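Local coordinates for homoserine O-acetyltransferase (Bacillus anthracis str. 'Ames Ancestor', PDB 3I1I) that transfers an acetyl group to the hydroxyl of homoserine, probably from acetyl-CoA through an alpha/beta-hydrolase-fold active site, and so makes O-acetylhomoserine, at the interface of chains A and B and the interface of chains A and C. Sequence-based numbering; all coordinates share one arbitrary frame. Chains: chain A/B/C, Homoserine O-acetyltransferase.

Contact 1: the interface of chains A and B. Residues chain A 225-226, 229, 260, 264; chain B 186-187, 190-191, 195.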
loop_
_atom_site.group_PDB
_atom_site.type_symbol
_atom_site.label_atom_id
_atom_site.label_comp_id
_atom_site.label_asym_id
_atom_site.label_seq_id
_atom_site.Cartn_x
_atom_site.Cartn_y
_atom_site.Cartn_z
ATOM N N ARG A 225 0.491 -1.473 8.066
ATOM C CA ARG A 225 0.460 -0.025 8.070
ATOM C C ARG A 225 -0.728 0.530 7.251
ATOM O O ARG A 225 -1.380 1.465 7.682
ATOM C CB ARG A 225 1.798 0.565 7.616
ATOM C CG ARG A 225 1.886 2.039 7.842
ATOM C CD ARG A 225 3.300 2.557 7.927
ATOM N NE ARG A 225 3.949 2.310 6.681
ATOM C CZ ARG A 225 5.098 1.665 6.519
ATOM N NH1 ARG A 225 5.535 1.467 5.294
ATOM N NH2 ARG A 225 5.812 1.218 7.539
HETATM N N MSE A 226 -1.044 -0.081 6.123
HETATM C CA MSE A 226 -2.226 0.325 5.323
HETATM C C MSE A 226 -3.507 0.216 6.112
HETATM O O MSE A 226 -4.338 1.083 6.030
HETATM C CB MSE A 226 -2.392 -0.538 4.072
HETATM C CG MSE A 226 -1.280 -0.368 3.044
HETATM SE SE MSE A 226 -1.342 -1.878 1.837
HETATM C CE MSE A 226 0.256 -1.520 0.839
HETATM N N MSE A 229 -3.387 3.007 9.023
HETATM C CA MSE A 229 -3.621 4.354 8.526
HETATM C C MSE A 229 -5.061 4.630 8.058
HETATM O O MSE A 229 -5.352 5.757 7.738
HETATM C CB MSE A 229 -2.667 4.737 7.394
HETATM C CG MSE A 229 -1.203 4.726 7.766
HETATM SE SE MSE A 229 -0.801 5.812 9.311
HETATM C CE MSE A 229 -1.477 7.572 8.665
ATOM N N PHE A 260 7.365 11.278 12.340
ATOM C CA PHE A 260 6.070 10.580 12.301
ATOM C C PHE A 260 6.209 9.210 11.657
ATOM O O PHE A 260 5.623 8.249 12.172
ATOM C CB PHE A 260 4.908 11.404 11.725
ATOM C CG PHE A 260 5.087 11.852 10.311
ATOM C CD1 PHE A 260 4.729 11.038 9.266
ATOM C CD2 PHE A 260 5.564 13.141 10.030
ATOM C CE1 PHE A 260 4.896 11.473 7.916
ATOM C CE2 PHE A 260 5.751 13.588 8.709
ATOM C CZ PHE A 260 5.392 12.749 7.645
ATOM N N ILE A 264 5.150 5.725 13.674
ATOM C CA ILE A 264 4.227 4.782 13.054
ATOM C C ILE A 264 4.905 3.468 12.670
ATOM O O ILE A 264 4.321 2.421 12.868
ATOM C CB ILE A 264 3.463 5.417 11.872
ATOM C CG1 ILE A 264 2.546 6.527 12.402
ATOM C CG2 ILE A 264 2.671 4.373 11.100
ATOM C CD1 ILE A 264 2.145 7.590 11.393
ATOM N N ILE B 186 -0.507 14.064 7.569
ATOM C CA ILE B 186 0.200 12.873 8.021
ATOM C C ILE B 186 -0.398 11.615 7.370
ATOM O O ILE B 186 0.340 10.767 6.903
ATOM C CB ILE B 186 0.115 12.734 9.574
ATOM C CG1 ILE B 186 0.778 13.934 10.253
ATOM C CG2 ILE B 186 0.753 11.418 10.055
ATOM C CD1 ILE B 186 2.259 14.168 9.864
ATOM N N ILE B 187 -1.729 11.525 7.324
ATOM C CA ILE B 187 -2.409 10.358 6.744
ATOM C C ILE B 187 -1.994 10.136 5.314
ATOM O O ILE B 187 -1.669 9.001 4.929
ATOM C CB ILE B 187 -3.947 10.452 6.840
ATOM C CG1 ILE B 187 -4.610 9.124 6.468
ATOM C CG2 ILE B 187 -4.555 11.629 5.977
ATOM C CD1 ILE B 187 -6.203 9.112 6.894
ATOM N N VAL B 190 1.922 9.142 4.930
ATOM C CA VAL B 190 2.229 7.732 5.160
ATOM C C VAL B 190 1.465 6.825 4.173
ATOM O O VAL B 190 2.039 5.942 3.512
ATOM C CB VAL B 190 1.914 7.305 6.625
ATOM C CG1 VAL B 190 2.300 5.852 6.837
ATOM C CG2 VAL B 190 2.626 8.255 7.647
ATOM N N ASN B 191 0.164 7.043 4.057
ATOM C CA ASN B 191 -0.651 6.059 3.336
ATOM C C ASN B 191 -0.386 6.098 1.869
ATOM O O ASN B 191 -0.419 5.075 1.237
ATOM C CB ASN B 191 -2.157 6.208 3.608
ATOM C CG ASN B 191 -2.828 4.879 3.793
ATOM O OD1 ASN B 191 -2.217 3.925 4.256
ATOM N ND2 ASN B 191 -4.098 4.803 3.434
ATOM N N ASN B 195 4.170 4.587 1.904
ATOM C CA ASN B 195 3.784 3.298 1.383
ATOM C C ASN B 195 4.114 3.095 -0.102
ATOM O O ASN B 195 4.496 1.975 -0.515
ATOM C CB ASN B 195 2.304 3.027 1.650
ATOM C CG ASN B 195 2.013 2.710 3.126
ATOM O OD1 ASN B 195 2.939 2.470 3.923
ATOM N ND2 ASN B 195 0.725 2.723 3.498
#
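A:Arg225 meets B:Asn195 because its CG is anti to the backbone N (chi1 -170°) and the chain then bends at chi3, which turns the side of the guanidinium toward the partner. NE lies 2.9 Å from the amide oxygen OD1 of B:Asn195, and NH1 lies 3.1 Å from the same OD1. Both hydrogen bonds run nearly in the guanidinium plane. NH1 approaches almost along the C=O axis, and NE stays in the carbonyl plane. Two N-H groups thus grip one oxygen side-on, with guanidinium and amide nearly coplanar (27° apart).

Beside this polar end, A:Met229, a selenomethionine, folds back at chi2 and chi3. Its methyl CE comes within 3.5 Å of CA of B:Ile187, while its CB passes OD1 of B:Asn191 at 3.3 Å. B:Val190 divides its two methyls: CG1 packs 3.6 Å from CD of A:Arg225, and CG2 meets CD1 of A:Ile264 tip to tip at 3.8 Å. Further along, CD1 of B:Ile186 sits over one face of the A:Phe260 ring, 3.6 Å from its centroid. One side of B helix 186-202 thus packs against A helices 217-228 and 259-270. The patch supplies an apolar seam with a polar end to a two-fold interface, probably that of the dimer.

Contact 2: the interface of chains A and C. Residues chain A 10, 31, 37, 87, 143; chain C 297-298, 301.
C:Glu301 and A:Tyr31 reach toward each other tip to tip, and the phenol OH donates to carboxylate oxygen OE1 at 2.7 Å. OE1 receives it on its anti lone pair and lies at the edge of the tyrosine ring, in its plane. Alongside the glutamate, pointing the same way, runs the selenomethionine A:Met143. Its CG packs 3.8 Å from CB of C:Glu301, and its bend at chi3 (70°) brings methyl CE over toward the carboxylate and C:Ser297. Next to that methyl, CZ of A:Phe87 touches CB of C:Ser297 at 3.7 Å, and CD2 of A:Leu37 approaches OG from another direction.

A second shell backs these groups. CE of A:Met143 lies at the edge of the A:Phe87 ring, and CB of A:Glu10 rests over one face of A:Tyr31. The carboxylate of A:Glu10 is near that of C:Glu301 without contact, and like charges this close might raise one pKa. Within chain C, the amide N of C:Glu301 donates to OG of C:Ser298, 3.1 Å away, at the start of helix 299-304. That hydroxyl also makes a weak bond to the backbone O of A:Met143. The patch belongs to an A–C interface that is not an exact two-fold, and it may be a crystal contact. OE2 of C:Glu301 accepts from C:Ser297 N at 2.8 Å and from C:Ser297 OG at 3.0 Å, the two donors lying on opposite faces of the carboxylate plane.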
loop_
_atom_site.group_PDB
_atom_site.type_symbol
_atom_site.label_atom_id
_atom_site.label_comp_id
_atom_site.label_asym_id
_atom_site.label_seq_id
_atom_site.Cartn_x
_atom_site.Cartn_y
_atom_site.Cartn_z
ATOM N N GLU A 10 -11.855 -23.155 25.576
ATOM C CA GLU A 10 -12.337 -24.462 25.140
ATOM C C GLU A 10 -11.995 -24.659 23.675
ATOM O O GLU A 10 -11.507 -23.738 22.984
ATOM C CB GLU A 10 -13.844 -24.565 25.260
ATOM C CG GLU A 10 -14.413 -24.051 26.540
ATOM C CD GLU A 10 -14.409 -25.065 27.644
ATOM O OE1 GLU A 10 -15.066 -24.742 28.673
ATOM O OE2 GLU A 10 -13.766 -26.154 27.514
ATOM N N TYR A 31 -12.902 -21.444 21.611
ATOM C CA TYR A 31 -13.954 -20.535 22.051
ATOM C C TYR A 31 -13.903 -20.374 23.547
ATOM O O TYR A 31 -13.133 -21.059 24.226
ATOM C CB TYR A 31 -15.344 -21.016 21.638
ATOM C CG TYR A 31 -15.840 -22.271 22.321
ATOM C CD1 TYR A 31 -16.703 -22.199 23.388
ATOM C CD2 TYR A 31 -15.487 -23.540 21.855
ATOM C CE1 TYR A 31 -17.168 -23.348 24.020
ATOM C CE2 TYR A 31 -15.978 -24.714 22.475
ATOM C CZ TYR A 31 -16.809 -24.609 23.555
ATOM O OH TYR A 31 -17.302 -25.734 24.195
ATOM N N LEU A 37 -25.691 -20.308 31.324
ATOM C CA LEU A 37 -26.786 -20.667 30.451
ATOM C C LEU A 37 -28.039 -20.925 31.297
ATOM O O LEU A 37 -27.978 -21.626 32.270
ATOM C CB LEU A 37 -26.373 -21.912 29.694
ATOM C CG LEU A 37 -27.190 -22.399 28.497
ATOM C CD1 LEU A 37 -27.247 -21.315 27.390
ATOM C CD2 LEU A 37 -26.578 -23.728 28.024
ATOM N N PHE A 87 -25.668 -15.601 28.807
ATOM C CA PHE A 87 -24.586 -16.535 28.587
ATOM C C PHE A 87 -23.923 -16.071 27.295
ATOM O O PHE A 87 -24.541 -16.122 26.230
ATOM C CB PHE A 87 -25.161 -17.940 28.444
ATOM C CG PHE A 87 -24.136 -18.986 28.201
ATOM C CD1 PHE A 87 -23.168 -19.246 29.156
ATOM C CD2 PHE A 87 -24.133 -19.700 27.040
ATOM C CE1 PHE A 87 -22.215 -20.203 28.953
ATOM C CE2 PHE A 87 -23.176 -20.682 26.817
ATOM C CZ PHE A 87 -22.213 -20.933 27.782
HETATM N N MSE A 143 -24.111 -27.570 21.383
HETATM C CA MSE A 143 -24.237 -27.205 22.790
HETATM C C MSE A 143 -25.699 -27.249 23.234
HETATM O O MSE A 143 -25.994 -27.011 24.386
HETATM C CB MSE A 143 -23.665 -25.809 23.038
HETATM C CG MSE A 143 -22.168 -25.756 23.006
HETATM SE SE MSE A 143 -21.531 -23.902 23.221
HETATM C CE MSE A 143 -22.023 -23.621 25.088
ATOM N N SER C 297 -21.311 -26.003 30.362
ATOM C CA SER C 297 -22.569 -25.326 30.564
ATOM C C SER C 297 -23.733 -26.258 30.352
ATOM O O SER C 297 -24.869 -25.905 30.631
ATOM C CB SER C 297 -22.700 -24.189 29.560
ATOM O OG SER C 297 -23.137 -24.698 28.301
ATOM N N SER C 298 -23.459 -27.450 29.824
ATOM C CA SER C 298 -24.496 -28.465 29.648
ATOM C C SER C 298 -23.850 -29.812 29.398
ATOM O O SER C 298 -22.677 -29.907 28.988
ATOM C CB SER C 298 -25.410 -28.128 28.457
ATOM O OG SER C 298 -24.642 -27.991 27.250
ATOM N N GLU C 301 -22.702 -29.779 25.686
ATOM C CA GLU C 301 -21.416 -29.165 25.380
ATOM C C GLU C 301 -20.283 -30.104 25.741
ATOM O O GLU C 301 -19.294 -30.235 24.970
ATOM C CB GLU C 301 -21.241 -27.819 26.090
ATOM C CG GLU C 301 -19.837 -27.262 25.997
ATOM C CD GLU C 301 -19.588 -25.999 26.809
ATOM O OE1 GLU C 301 -18.577 -25.331 26.506
ATOM O OE2 GLU C 301 -20.379 -25.662 27.724
#

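Contact 3: the interface of chains A and B. Residues chain A 243, 245-247, 251; chain B 128, 289, 291, 294-295.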
loop_
_atom_site.group_PDB
_atom_site.type_symbol
_atom_site.label_atom_id
_atom_site.label_comp_id
_atom_site.label_asym_id
_atom_site.label_seq_id
_atom_site.Cartn_x
_atom_site.Cartn_y
_atom_site.Cartn_z
ATOM N N ARG A 243 3.709 16.547 12.694
ATOM C CA ARG A 243 4.882 16.879 11.911
ATOM C C ARG A 243 5.896 17.691 12.723
ATOM O O ARG A 243 5.559 18.629 13.383
ATOM C CB ARG A 243 4.442 17.650 10.671
ATOM C CG ARG A 243 5.526 17.813 9.617
ATOM C CD ARG A 243 4.948 18.472 8.335
ATOM N NE ARG A 243 4.199 17.526 7.527
ATOM C CZ ARG A 243 4.734 16.708 6.614
ATOM N NH1 ARG A 243 6.033 16.715 6.370
ATOM N NH2 ARG A 243 3.959 15.879 5.906
ATOM N N SER A 245 8.591 20.288 12.180
ATOM C CA SER A 245 8.972 21.230 11.145
ATOM C C SER A 245 10.395 21.770 11.272
ATOM O O SER A 245 10.780 22.667 10.526
ATOM C CB SER A 245 7.991 22.401 11.133
ATOM O OG SER A 245 6.694 21.928 10.867
ATOM N N ILE A 246 11.177 21.191 12.173
ATOM C CA ILE A 246 12.526 21.621 12.421
ATOM C C ILE A 246 13.508 20.581 11.916
ATOM O O ILE A 246 14.426 20.942 11.273
ATOM C CB ILE A 246 12.745 21.900 13.936
ATOM C CG1 ILE A 246 11.784 22.999 14.411
ATOM C CG2 ILE A 246 14.186 22.295 14.229
ATOM C CD1 ILE A 246 11.910 24.321 13.654
ATOM N N GLU A 247 13.323 19.297 12.181
ATOM C CA GLU A 247 14.322 18.288 11.777
ATOM C C GLU A 247 14.693 18.418 10.279
ATOM O O GLU A 247 13.811 18.604 9.416
ATOM C CB GLU A 247 13.864 16.868 12.121
ATOM C CG GLU A 247 12.630 16.396 11.350
ATOM C CD GLU A 247 12.161 14.977 11.685
ATOM O OE1 GLU A 247 12.876 14.220 12.426
ATOM O OE2 GLU A 247 11.062 14.614 11.177
ATOM N N TYR A 251 15.187 15.681 4.893
ATOM C CA TYR A 251 15.354 16.517 3.702
ATOM C C TYR A 251 16.659 16.238 2.966
ATOM O O TYR A 251 16.949 16.870 1.949
ATOM C CB TYR A 251 15.295 18.013 4.085
ATOM C CG TYR A 251 13.918 18.453 4.438
ATOM C CD1 TYR A 251 13.109 19.106 3.510
ATOM C CD2 TYR A 251 13.366 18.132 5.665
ATOM C CE1 TYR A 251 11.809 19.479 3.824
ATOM C CE2 TYR A 251 12.065 18.477 5.981
ATOM C CZ TYR A 251 11.300 19.160 5.069
ATOM O OH TYR A 251 10.017 19.498 5.406
ATOM N N THR B 128 12.459 19.456 -2.813
ATOM C CA THR B 128 11.195 19.900 -2.288
ATOM C C THR B 128 10.509 20.808 -3.300
ATOM O O THR B 128 11.088 21.200 -4.315
ATOM C CB THR B 128 11.401 20.727 -1.029
ATOM O OG1 THR B 128 12.022 21.986 -1.367
ATOM C CG2 THR B 128 12.251 19.948 -0.044
ATOM N N LEU B 289 7.500 15.435 2.282
ATOM C CA LEU B 289 8.235 16.513 2.927
ATOM C C LEU B 289 7.516 17.862 2.905
ATOM O O LEU B 289 7.990 18.777 3.582
ATOM C CB LEU B 289 9.595 16.710 2.248
ATOM C CG LEU B 289 10.634 15.621 2.493
ATOM C CD1 LEU B 289 11.835 15.865 1.600
ATOM C CD2 LEU B 289 10.995 15.523 3.989
ATOM N N ASP B 291 5.823 21.132 3.584
ATOM C CA ASP B 291 5.643 21.822 4.858
ATOM C C ASP B 291 6.131 23.250 4.728
ATOM O O ASP B 291 7.351 23.499 4.800
ATOM C CB ASP B 291 6.509 21.146 5.910
ATOM C CG ASP B 291 6.295 21.714 7.304
ATOM O OD1 ASP B 291 5.408 22.587 7.449
ATOM O OD2 ASP B 291 7.002 21.253 8.260
ATOM N N HIS B 294 8.387 24.474 7.352
ATOM C CA HIS B 294 9.779 24.005 7.425
ATOM C C HIS B 294 10.731 25.173 7.195
ATOM O O HIS B 294 10.627 25.900 6.220
ATOM C CB HIS B 294 10.082 22.940 6.386
ATOM C CG HIS B 294 11.468 22.421 6.485
ATOM N ND1 HIS B 294 11.944 21.813 7.630
ATOM C CD2 HIS B 294 12.507 22.461 5.616
ATOM C CE1 HIS B 294 13.208 21.470 7.445
ATOM N NE2 HIS B 294 13.576 21.856 6.235
ATOM N N GLY B 295 11.680 25.360 8.075
ATOM C CA GLY B 295 12.479 26.585 8.000
ATOM C C GLY B 295 12.170 27.491 9.183
ATOM O O GLY B 295 13.071 28.013 9.798
#
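A:Tyr251 slots its ring between B:Leu289 and B:His294, a worked example of an aromatic plate filled on both faces. CD2 of B:Leu289 stands over one face, 3.7 Å from the ring centroid. The imidazole of B:His294 stacks on the opposite face, with centroids 3.7 Å apart and planes within 2°. The two aromatic side chains come tip to tip, which places NE2 over the phenol centre and CZ over the imidazole. CG2 of B:Thr128 touches CD1 of A:Tyr251 at 3.8 Å.

At the end of the plate the phenol OH donates to the backbone O of B:Leu289 at 2.8 Å, in the carbonyl plane. The stacked imidazole is held in turn by its ND1, which donates to the backbone O of A:Ser245 at 3.2 Å. It comes from well above that carbonyl plane, so the bond is far from ideal. A:Ser245 also gives its hydroxyl OG to OD2 of B:Asp291 at 2.7 Å, on the syn lone pair. That carboxylate reaches the serine with CG anti to its backbone N (chi1 -175°).

In the fold, A:Tyr251 ends the short 3-10 helix 249-251 and plugs in where B helix 277-289 gives way to the loop bearing B:Asp291 and B:His294.

Contact 4: the interface of chains A and B. Residues chain A 183, 288-291, 294; chain B 243, 245, 251.
A:Leu288 and A:Leu289 close helix 277-289 and present their carbonyl oxygens to B:Arg243 and B:Tyr251, after which A:His290 leaves the helical conformation (psi 121°) and the chain runs out to A:Asp291. B:Arg243 points the end of its guanidinium at the first of these carbonyls. NH1 lies 2.9 Å and NH2 3.0 Å from O of A:Leu288, which therefore accepts two hydrogen bonds from one group. NH1 is in the carbonyl plane and NH2 is tilted from it. The backbone O of A:His290 stands over the centre of one guanidinium face, 3.8 Å above it. A positive charge at this helix end would suit the helix dipole.

The bend of B:Arg243 at chi3 (-78°) carries the guanidinium onward while CD stays beside the A:Asp291 carboxylate, 3.5 Å from OD2. NE remains 4.7 Å from that oxygen, so opposite charges are close without a salt bridge. A:Gln183 steadies the carboxylate from its own chain. Its NE2 donates to OD1 of A:Asp291, which lies in the glutamine amide plane, though the donor sits above the carboxylate plane. A water bridges the two chains, 2.9 Å from NE2 of A:Gln183 and 2.7 Å from OG of B:Ser245.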
loop_
_atom_site.group_PDB
_atom_site.type_symbol
_atom_site.label_atom_id
_atom_site.label_comp_id
_atom_site.label_asym_id
_atom_site.label_seq_id
_atom_site.Cartn_x
_atom_site.Cartn_y
_atom_site.Cartn_z
ATOM N N GLN A 183 -21.689 -5.184 2.664
ATOM C CA GLN A 183 -20.807 -5.502 1.542
ATOM C C GLN A 183 -19.550 -4.706 1.735
ATOM O O GLN A 183 -19.643 -3.522 1.994
ATOM C CB GLN A 183 -21.457 -5.095 0.211
ATOM C CG GLN A 183 -22.760 -5.814 -0.085
ATOM C CD GLN A 183 -23.443 -5.320 -1.370
ATOM O OE1 GLN A 183 -23.785 -4.144 -1.475
ATOM N NE2 GLN A 183 -23.676 -6.233 -2.327
ATOM N N LEU A 288 -12.292 -8.847 1.689
ATOM C CA LEU A 288 -12.529 -8.336 0.340
ATOM C C LEU A 288 -13.704 -9.053 -0.375
ATOM O O LEU A 288 -14.422 -8.439 -1.164
ATOM C CB LEU A 288 -11.233 -8.440 -0.440
ATOM C CG LEU A 288 -11.020 -8.488 -1.930
ATOM C CD1 LEU A 288 -9.498 -8.626 -2.040
ATOM C CD2 LEU A 288 -11.717 -9.667 -2.586
ATOM N N LEU A 289 -13.889 -10.334 -0.062
ATOM C CA LEU A 289 -15.022 -11.094 -0.568
ATOM C C LEU A 289 -16.337 -10.819 0.161
ATOM O O LEU A 289 -17.371 -11.287 -0.322
ATOM C CB LEU A 289 -14.745 -12.597 -0.458
ATOM C CG LEU A 289 -13.711 -13.165 -1.424
ATOM C CD1 LEU A 289 -13.414 -14.604 -1.052
ATOM C CD2 LEU A 289 -14.163 -12.993 -2.888
ATOM N N HIS A 290 -16.326 -10.094 1.296
ATOM C CA HIS A 290 -17.529 -9.954 2.091
ATOM C C HIS A 290 -18.692 -9.250 1.373
ATOM O O HIS A 290 -18.613 -8.080 1.014
ATOM C CB HIS A 290 -17.266 -9.247 3.420
ATOM C CG HIS A 290 -18.516 -8.931 4.180
ATOM N ND1 HIS A 290 -19.320 -9.912 4.716
ATOM C CD2 HIS A 290 -19.131 -7.749 4.443
ATOM C CE1 HIS A 290 -20.379 -9.352 5.282
ATOM N NE2 HIS A 290 -20.284 -8.038 5.141
ATOM N N ASP A 291 -19.808 -9.965 1.277
ATOM C CA ASP A 291 -20.964 -9.590 0.466
ATOM C C ASP A 291 -22.141 -10.467 0.836
ATOM O O ASP A 291 -22.229 -11.620 0.371
ATOM C CB ASP A 291 -20.647 -9.858 -0.996
ATOM C CG ASP A 291 -21.743 -9.381 -1.935
ATOM O OD1 ASP A 291 -22.715 -8.769 -1.434
ATOM O OD2 ASP A 291 -21.605 -9.594 -3.185
ATOM N N HIS A 294 -23.981 -12.023 -1.933
ATOM C CA HIS A 294 -23.392 -13.136 -2.694
ATOM C C HIS A 294 -24.231 -14.394 -2.503
ATOM O O HIS A 294 -24.521 -14.807 -1.391
ATOM C CB HIS A 294 -21.973 -13.446 -2.253
ATOM C CG HIS A 294 -21.350 -14.531 -3.050
ATOM N ND1 HIS A 294 -21.184 -14.435 -4.418
ATOM C CD2 HIS A 294 -20.900 -15.760 -2.699
ATOM C CE1 HIS A 294 -20.627 -15.547 -4.867
ATOM N NE2 HIS A 294 -20.448 -16.369 -3.846
ATOM N N ARG B 243 -19.536 -3.909 -7.194
ATOM C CA ARG B 243 -19.367 -5.314 -6.877
ATOM C C ARG B 243 -20.286 -6.202 -7.722
ATOM O O ARG B 243 -21.445 -5.945 -7.862
ATOM C CB ARG B 243 -19.638 -5.518 -5.390
ATOM C CG ARG B 243 -19.220 -6.879 -4.858
ATOM C CD ARG B 243 -19.391 -6.940 -3.315
ATOM N NE ARG B 243 -18.315 -6.255 -2.621
ATOM C CZ ARG B 243 -17.138 -6.804 -2.303
ATOM N NH1 ARG B 243 -16.869 -8.062 -2.604
ATOM N NH2 ARG B 243 -16.212 -6.096 -1.648
ATOM N N SER B 245 -22.059 -9.534 -7.499
ATOM C CA SER B 245 -22.454 -10.466 -6.460
ATOM C C SER B 245 -22.798 -11.866 -6.961
ATOM O O SER B 245 -23.265 -12.699 -6.186
ATOM C CB SER B 245 -23.647 -9.901 -5.692
ATOM O OG SER B 245 -23.291 -8.677 -5.099
ATOM N N TYR B 251 -14.088 -16.559 -5.275
ATOM C CA TYR B 251 -14.354 -17.316 -4.049
ATOM C C TYR B 251 -13.629 -18.656 -4.019
ATOM O O TYR B 251 -13.762 -19.415 -3.057
ATOM C CB TYR B 251 -15.872 -17.552 -3.884
ATOM C CG TYR B 251 -16.599 -16.312 -3.506
ATOM C CD1 TYR B 251 -16.937 -16.050 -2.179
ATOM C CD2 TYR B 251 -16.870 -15.335 -4.448
ATOM C CE1 TYR B 251 -17.579 -14.872 -1.818
ATOM C CE2 TYR B 251 -17.487 -14.148 -4.096
ATOM C CZ TYR B 251 -17.851 -13.929 -2.792
ATOM O OH TYR B 251 -18.468 -12.751 -2.470
HETATM O O HOH W 1 -24.798 -6.387 -5.010
#

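Contacts 3 and 4 are two-fold twins about 43 Å apart between C-alpha centres: A:Arg243, A:Ser245 and A:Tyr251 against B:Leu289, B:Asp291 and B:His294 in contact 3, the reverse in contact 4. Contact 1 lies between them, about 17 Å from contact 3 and 27 Å from contact 4, so one A–B interface joins helical packing to reciprocal tyrosine insertions. In each copy, helix 186-202 of contact 1 begins just after Gln183 of contact 4, and Ser297 and Glu301 of contact 2 closely follow His294. Contact 2 lies 32 to 58 Å from the others, so A can engage B and C together, though A–C may not be biological.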